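Local atomic coordinates of TetR family transcriptional regulator (Mycobacterium smegmatis, PDB entry 5XS9), a protein that probably binds operator DNA as a TetR-type dimer and regulates the transcription of biotin-related genes. Residues A[177-180]-A[181-184]. Numbering follows the deposited sequence.
Sequences GLQL and LVDG
One turn apart on helix 170-186, Q179 and D183 meet through their polar ends, the amide nitrogen of Q179 reaching over the carboxylate of D183. Q179 NE2 lies 3.2 Å from D183 OD1 and 3.4 Å from D183 OD2, two weak hydrogen bonds. The one to OD2 is the straighter, at 163°. Amide and carboxylate planes stand 65° apart, and NE2 meets the acid from obliquely above its plane, within reach of both oxygens. With CG anti to the backbone N (chi1 -166°) and the chain bent at chi2, the Q179 side chain runs toward the C-terminal end of the helix, where NE2 meets D183. The same side chain is shared: Q179 OE1 accepts a hydrogen bond from H76 NE2 on helix 71-87. V182 packs alongside, its CG1 3.9 Å from Q179 NE2 and its CG2 3.3 Å from L178 O. Beneath these side chains run four successive i to i+4 backbone bonds, from L181 N to G177 O (3.1 Å) through G184 N to L180 O (2.9 Å), the regular pattern of an alpha-helix. The apolar residues turn to other neighbours: L178 and V182 touch helix 71-87, while L178 and L181 rest on Y139 of helix 129-155. L181 also packs on L181 of the second subunit, and L180 on T135 of that subunit, placing this turn at the dimer interface, which in TetR-family proteins the C-terminal domains usually provide. Q179 thus links two polar groups through one amide, its oxygen bonded to H76 on another helix, its nitrogen only weakly to D183 on its own; the nearby carboxylate would probably polarise the amide and strengthen OE1 as an acceptor for H76.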
ATOM      1  N   GLY A 177     -11.273  10.205  -2.246  1.00 33.38           N
ATOM      2  CA  GLY A 177     -10.898   9.455  -1.011  1.00 33.59           C
ATOM      3  C   GLY A 177     -10.395  10.397   0.055  1.00 34.10           C
ATOM      4  O   GLY A 177     -10.697  10.244   1.216  1.00 33.20           O
ATOM      5  N   LEU A 178      -9.612  11.383  -0.331  1.00 34.92           N
ATOM      6  CA  LEU A 178      -9.180  12.397   0.593  1.00 36.67           C
ATOM      7  C   LEU A 178     -10.354  13.157   1.218  1.00 35.70           C
ATOM      8  O   LEU A 178     -10.421  13.418   2.424  1.00 38.63           O
ATOM      9  CB  LEU A 178      -8.278  13.424  -0.088  1.00 42.73           C
ATOM     10  CG  LEU A 178      -6.805  13.101  -0.265  1.00 44.79           C
ATOM     11  CD1 LEU A 178      -6.055  14.366  -0.680  1.00 46.29           C
ATOM     12  CD2 LEU A 178      -6.218  12.586   1.042  1.00 42.59           C
ATOM     13  N   GLN A 179     -11.314  13.480   0.412  1.00 34.24           N
ATOM     14  CA  GLN A 179     -12.507  14.103   0.927  1.00 35.92           C
ATOM     15  C   GLN A 179     -13.318  13.280   1.904  1.00 31.85           C
ATOM     16  O   GLN A 179     -13.874  13.829   2.852  1.00 32.84           O
ATOM     17  CB  GLN A 179     -13.397  14.616  -0.222  1.00 39.24           C
ATOM     18  CG  GLN A 179     -14.492  15.578   0.194  1.00 44.02           C
ATOM     19  CD  GLN A 179     -13.973  16.837   0.941  1.00 54.97           C
ATOM     20  OE1 GLN A 179     -12.957  17.442   0.581  1.00 55.34           O
ATOM     21  NE2 GLN A 179     -14.653  17.188   2.028  1.00 53.85           N
ATOM     22  N   LEU A 180     -13.441  11.993   1.686  1.00 32.02           N
ATOM     23  CA  LEU A 180     -14.055  11.113   2.667  1.00 32.66           C
ATOM     24  C   LEU A 180     -13.311  11.161   3.967  1.00 32.18           C
ATOM     25  O   LEU A 180     -13.944  11.206   5.013  1.00 33.50           O
ATOM     26  CB  LEU A 180     -14.035   9.635   2.262  1.00 33.96           C
ATOM     27  CG  LEU A 180     -15.003   9.151   1.208  1.00 39.70           C
ATOM     28  CD1 LEU A 180     -14.747   7.673   0.970  1.00 39.08           C
ATOM     29  CD2 LEU A 180     -16.436   9.362   1.662  1.00 35.63           C
ATOM     30  N   LEU A 181     -11.972  11.124   3.905  1.00 30.00           N
ATOM     31  CA  LEU A 181     -11.215  11.230   5.135  1.00 33.14           C
ATOM     32  C   LEU A 181     -11.412  12.548   5.861  1.00 30.61           C
ATOM     33  O   LEU A 181     -11.524  12.581   7.056  1.00 28.53           O
ATOM     34  CB  LEU A 181      -9.727  11.028   4.848  1.00 32.59           C
ATOM     35  CG  LEU A 181      -9.356   9.595   4.530  1.00 36.13           C
ATOM     36  CD1 LEU A 181      -7.957   9.625   3.967  1.00 40.72           C
ATOM     37  CD2 LEU A 181      -9.454   8.778   5.812  1.00 37.83           C
ATOM     38  N   VAL A 182     -11.439  13.651   5.108  1.00 29.35           N
ATOM     39  CA  VAL A 182     -11.653  14.945   5.660  1.00 31.96           C
ATOM     40  C   VAL A 182     -13.004  15.068   6.297  1.00 32.25           C
ATOM     41  O   VAL A 182     -13.105  15.586   7.383  1.00 32.77           O
ATOM     42  CB  VAL A 182     -11.426  16.035   4.527  1.00 36.55           C
ATOM     43  CG1 VAL A 182     -11.986  17.357   4.865  1.00 39.91           C
ATOM     44  CG2 VAL A 182      -9.943  16.137   4.240  1.00 33.80           C
ATOM     45  N   ASP A 183     -14.025  14.603   5.626  1.00 30.36           N
ATOM     46  CA  ASP A 183     -15.354  14.592   6.224  1.00 36.60           C
ATOM     47  C   ASP A 183     -15.427  13.724   7.469  1.00 35.98           C
ATOM     48  O   ASP A 183     -16.084  14.133   8.423  1.00 34.72           O
ATOM     49  CB  ASP A 183     -16.408  14.156   5.228  1.00 40.12           C
ATOM     50  CG  ASP A 183     -16.680  15.231   4.170  1.00 44.46           C
ATOM     51  OD1 ASP A 183     -16.569  16.388   4.477  1.00 45.26           O
ATOM     52  OD2 ASP A 183     -16.980  14.916   3.040  1.00 41.24           O
ATOM     53  N   GLY A 184     -14.713  12.592   7.490  1.00 31.42           N
ATOM     54  CA  GLY A 184     -14.627  11.766   8.705  1.00 30.44           C
ATOM     55  C   GLY A 184     -13.906  12.439   9.868  1.00 35.38           C
ATOM     56  O   GLY A 184     -14.338  12.346  10.997  1.00 35.84           O
TER